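Local coordinates for d-3-phosphoglycerate dehydrogenase oxidoreductase protein (Ralstonia solanacearum, PDB 3GG9) that probably oxidises D-3-phosphoglycerate using NAD, a reaction of the D-isomer specific 2-hydroxyacid dehydrogenases, at residues I75-G79 / Y312-A316; T95-V101 / V331-L337. One frame throughout, in Å; residues are numbered along the deposited sequence.

Contact 1 of 2, residues I75-G79 / Y312-A316; sequences ISQTG and YFGIA. With SO4 (sulfate ion), chain E.
Thr78 and Tyr312 bring the two backbones together, their CA atoms 5.3 Å apart, where the chain leaves strand 74-77 and passes beside helix 306-324. A water bridges the main chains here: it accepts from Gly79 N at 2.9 Å and donates to Tyr312 O, the same carbonyl that takes the helical bond from Ala316 N. Within the strand, Ser76 OG donates to Ala316 O at 2.8 Å, coming in at 115° to the C=O bond; having OG anti to its own N (chi1 -166°) aims the hydroxyl at the helix. Thr78 turns its two branches to different tasks. CG2 sits over one face of the Phe313 ring, 3.9 Å from the centroid and offset toward the rim, a CH-pi contact, and also packs on Ala316 CB, while OG1 bonds to Leu54 O. Tyr312 CD1 comes 3.6 Å from Gly79 N. Tyr312 OH receives a bond from Ser107 N and, with Arg80 N and Arg224 NH2, gathers round a sulfate beside Gly79, probably from the crystallisation liquor. Ser76 OG and the water thus each give a helix carbonyl a polar partner in a buried contact, while Thr78 CG2 supplies apolar packing.

Contact 2 of 2, residues T95-V101 / V331-L337; sequences TDKGVVV and VANPTAL
Asn333 ND2 is the donor for two groups of segment 95-101, Val99 O at 3.0 Å and Thr95 OG1 at 3.1 Å. The first bond is nearly straight (171°) and lies in the amide plane; the second is more bent, with its acceptor tilted out of that plane. On the other branch of the amide, OD1 accepts from Val101 N at 2.9 Å, so the side chain imitates a stretch of backbone beside strand 100-102. With CG between its own N and carbonyl carbon (chi1 61°), Asn333 turns the amide toward the strand; the bonds to Val99 O and from Val101 N fix its flip, and the one to Thr95 OG1 agrees. Thr95 OG1 also bonds to Leu91 O in the helix. One residue earlier, Ala332 N meets Val101 O head-on at 2.7 Å, and Val331 CA adds a CH...O contact to the same oxygen. Apolar groups pack beside these polar bonds: Val100 CG1 lies 3.8 Å from Leu337 CD2, the side chains crossing at about a right angle, and Val100 CB rests on Val331 CG1. Ala336 CB presses on Thr95 CA at 3.8 Å; nearby Gly98, with positive phi, belongs to a Schellman motif. The C-terminal loop is thus held along strand 100-102, outermost of its sheet within this chain, by the Asn333 amide and one backbone bond, the amide taking the place of a peptide group.

Overall arrangement
From the N terminus the chain reaches strand 74-77, then helix 91-97 and strand 100-102, its neighbour in the parallel five-stranded sheet. It next runs through the seven-stranded sheet, where a GxGxxG pattern follows strand 162-166, consistent with an NAD-binding Rossmann domain, and returns along helix 306-324. There contact 1 closes a loop of 232 residues; farther on, segment 331-337 closes contact 2 across 229. The segments alternate, so the two closures cross. Together they tie the returning C-terminal part of the chain to the first sheet, the helix beside strand 74-77 and the loop against strand 100-102. A probable hydrogen bond from Ile75 N to Val100 O (2.9 Å) joins the contacts; their centres are 16 Å apart.

Contact 1 of 2, residues I75-G79 / Y312-A316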
# COMPACT_ATOMS: atom_id res chain seq x y z
N ILE A 75 35.80 -8.58 -3.98
CA ILE A 75 34.35 -8.66 -3.82
C ILE A 75 33.89 -7.29 -3.35
O ILE A 75 34.38 -6.77 -2.34
CB ILE A 75 33.95 -9.74 -2.80
CG1 ILE A 75 34.33 -11.12 -3.32
CG2 ILE A 75 32.42 -9.70 -2.53
CD1 ILE A 75 34.46 -12.15 -2.21
N SER A 76 32.98 -6.70 -4.12
CA SER A 76 32.41 -5.41 -3.74
C SER A 76 30.95 -5.57 -3.33
O SER A 76 30.11 -5.93 -4.14
CB SER A 76 32.53 -4.38 -4.88
OG SER A 76 32.28 -3.08 -4.36
N GLN A 77 30.69 -5.29 -2.05
CA GLN A 77 29.40 -5.49 -1.42
C GLN A 77 28.58 -4.22 -1.48
O GLN A 77 29.05 -3.15 -1.04
CB GLN A 77 29.60 -5.87 0.05
CG GLN A 77 28.35 -6.20 0.80
CD GLN A 77 27.61 -7.32 0.13
OE1 GLN A 77 28.14 -8.40 -0.07
NE2 GLN A 77 26.39 -7.05 -0.28
N THR A 78 27.36 -4.35 -2.00
CA THR A 78 26.36 -3.29 -1.90
C THR A 78 25.85 -3.29 -0.46
O THR A 78 25.49 -4.34 0.07
CB THR A 78 25.18 -3.48 -2.92
OG1 THR A 78 24.61 -4.78 -2.77
CG2 THR A 78 25.63 -3.26 -4.38
N GLY A 79 25.87 -2.14 0.20
CA GLY A 79 25.50 -2.05 1.60
C GLY A 79 26.58 -2.61 2.53
O GLY A 79 27.72 -2.82 2.11
N TYR A 312 23.35 2.54 -3.75
CA TYR A 312 24.02 1.28 -3.40
C TYR A 312 25.10 0.87 -4.42
O TYR A 312 26.24 0.67 -4.03
CB TYR A 312 23.01 0.15 -3.18
CG TYR A 312 22.39 0.12 -1.79
CD1 TYR A 312 22.68 -0.91 -0.90
CD2 TYR A 312 21.51 1.13 -1.36
CE1 TYR A 312 22.12 -0.94 0.38
CE2 TYR A 312 20.93 1.10 -0.08
CZ TYR A 312 21.24 0.05 0.78
OH TYR A 312 20.68 0.02 2.04
N PHE A 313 24.72 0.77 -5.69
CA PHE A 313 25.67 0.43 -6.76
C PHE A 313 26.67 1.54 -7.07
O PHE A 313 27.85 1.27 -7.34
CB PHE A 313 24.91 0.01 -8.01
CG PHE A 313 24.16 -1.29 -7.80
CD1 PHE A 313 24.81 -2.50 -8.01
CD2 PHE A 313 22.86 -1.28 -7.32
CE1 PHE A 313 24.15 -3.70 -7.80
CE2 PHE A 313 22.16 -2.51 -7.09
CZ PHE A 313 22.83 -3.70 -7.33
N GLY A 314 26.21 2.78 -7.03
CA GLY A 314 27.15 3.91 -7.20
C GLY A 314 28.35 3.72 -6.28
O GLY A 314 29.50 3.79 -6.72
N ILE A 315 28.08 3.46 -5.01
CA ILE A 315 29.12 3.24 -4.01
C ILE A 315 29.93 1.97 -4.24
O ILE A 315 31.14 2.01 -4.16
CB ILE A 315 28.56 3.31 -2.56
CG1 ILE A 315 28.21 4.75 -2.22
CG2 ILE A 315 29.56 2.77 -1.54
CD1 ILE A 315 27.29 4.89 -1.03
N ALA A 316 29.27 0.84 -4.51
CA ALA A 316 30.01 -0.41 -4.77
C ALA A 316 30.93 -0.30 -6.01
O ALA A 316 32.05 -0.83 -5.99
CB ALA A 316 29.05 -1.63 -4.88
S SO4 E . 22.23 -2.34 4.36
O1 SO4 E . 21.89 -2.71 3.00
O2 SO4 E . 23.66 -2.10 4.47
O3 SO4 E . 21.51 -1.12 4.71
O4 SO4 E . 21.82 -3.44 5.23
O HOH W 1 26.66 0.31 -1.18

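Contact 2 of 2, residues T95-V101 / V331-L337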
# COMPACT_ATOMS: atom_id res chain seq x y z
N THR A 95 40.40 -13.29 3.28
CA THR A 95 41.69 -12.82 3.75
C THR A 95 42.81 -13.83 3.45
O THR A 95 43.90 -13.43 3.05
CB THR A 95 41.63 -12.47 5.26
OG1 THR A 95 40.63 -11.48 5.48
CG2 THR A 95 42.96 -11.95 5.75
N ASP A 96 42.50 -15.13 3.58
CA ASP A 96 43.41 -16.23 3.24
C ASP A 96 43.82 -16.25 1.76
O ASP A 96 44.97 -16.56 1.43
CB ASP A 96 42.80 -17.59 3.60
CG ASP A 96 42.82 -17.88 5.10
OD1 ASP A 96 43.49 -17.13 5.85
OD2 ASP A 96 42.15 -18.85 5.53
N LYS A 97 42.87 -15.93 0.88
CA LYS A 97 43.13 -15.90 -0.55
C LYS A 97 43.67 -14.54 -1.01
O LYS A 97 44.01 -14.37 -2.18
CB LYS A 97 41.87 -16.25 -1.35
CG LYS A 97 41.21 -17.60 -1.00
CD LYS A 97 41.88 -18.78 -1.69
CE LYS A 97 41.04 -20.05 -1.54
NZ LYS A 97 40.84 -20.45 -0.11
N GLY A 98 43.74 -13.58 -0.10
CA GLY A 98 44.10 -12.21 -0.46
C GLY A 98 43.04 -11.58 -1.36
O GLY A 98 43.37 -10.82 -2.27
N VAL A 99 41.78 -11.92 -1.12
CA VAL A 99 40.62 -11.32 -1.80
C VAL A 99 40.09 -10.21 -0.91
O VAL A 99 39.67 -10.48 0.23
CB VAL A 99 39.52 -12.38 -2.07
CG1 VAL A 99 38.22 -11.71 -2.57
CG2 VAL A 99 40.02 -13.39 -3.08
N VAL A 100 40.13 -8.96 -1.39
CA VAL A 100 39.61 -7.85 -0.59
C VAL A 100 38.10 -7.74 -0.69
O VAL A 100 37.53 -7.87 -1.77
CB VAL A 100 40.31 -6.47 -0.85
CG1 VAL A 100 41.76 -6.51 -0.41
CG2 VAL A 100 40.20 -6.04 -2.31
N VAL A 101 37.46 -7.53 0.45
CA VAL A 101 36.02 -7.32 0.50
C VAL A 101 35.77 -5.84 0.72
O VAL A 101 36.23 -5.26 1.71
CB VAL A 101 35.34 -8.19 1.56
CG1 VAL A 101 33.85 -7.83 1.68
CG2 VAL A 101 35.50 -9.68 1.21
N VAL A 331 37.96 -1.20 2.30
CA VAL A 331 38.31 -2.61 2.56
C VAL A 331 37.84 -3.02 3.95
O VAL A 331 38.20 -2.40 4.94
CB VAL A 331 39.83 -2.93 2.33
CG1 VAL A 331 40.11 -4.43 2.54
CG2 VAL A 331 40.25 -2.56 0.93
N ALA A 332 37.00 -4.06 3.99
CA ALA A 332 36.48 -4.63 5.23
C ALA A 332 37.56 -5.42 5.96
O ALA A 332 37.66 -5.34 7.19
CB ALA A 332 35.28 -5.52 4.95
N ASN A 333 38.37 -6.15 5.19
CA ASN A 333 39.39 -7.06 5.72
C ASN A 333 40.82 -6.63 5.34
O ASN A 333 41.46 -7.27 4.51
CB ASN A 333 39.09 -8.49 5.21
CG ASN A 333 39.11 -8.61 3.68
OD1 ASN A 333 38.93 -7.62 2.96
ND2 ASN A 333 39.34 -9.83 3.18
N PRO A 334 41.33 -5.54 5.94
CA PRO A 334 42.55 -4.94 5.39
C PRO A 334 43.80 -5.84 5.45
O PRO A 334 44.76 -5.61 4.72
CB PRO A 334 42.75 -3.67 6.24
CG PRO A 334 41.44 -3.44 6.92
CD PRO A 334 40.88 -4.81 7.14
N THR A 335 43.77 -6.87 6.30
CA THR A 335 44.89 -7.82 6.40
C THR A 335 44.99 -8.76 5.19
O THR A 335 45.89 -9.60 5.12
CB THR A 335 44.90 -8.62 7.74
OG1 THR A 335 43.78 -9.50 7.81
CG2 THR A 335 44.88 -7.67 8.95
N ALA A 336 44.07 -8.62 4.23
CA ALA A 336 44.17 -9.30 2.93
C ALA A 336 45.09 -8.55 1.97
O ALA A 336 45.42 -9.06 0.90
CB ALA A 336 42.79 -9.46 2.31
N LEU A 337 45.48 -7.33 2.34
CA LEU A 337 46.37 -6.52 1.51
C LEU A 337 47.84 -6.89 1.75
O LEU A 337 48.71 -6.60 0.92
CB LEU A 337 46.15 -5.03 1.79
CG LEU A 337 44.82 -4.41 1.34
CD1 LEU A 337 44.60 -3.07 2.04
CD2 LEU A 337 44.79 -4.24 -0.16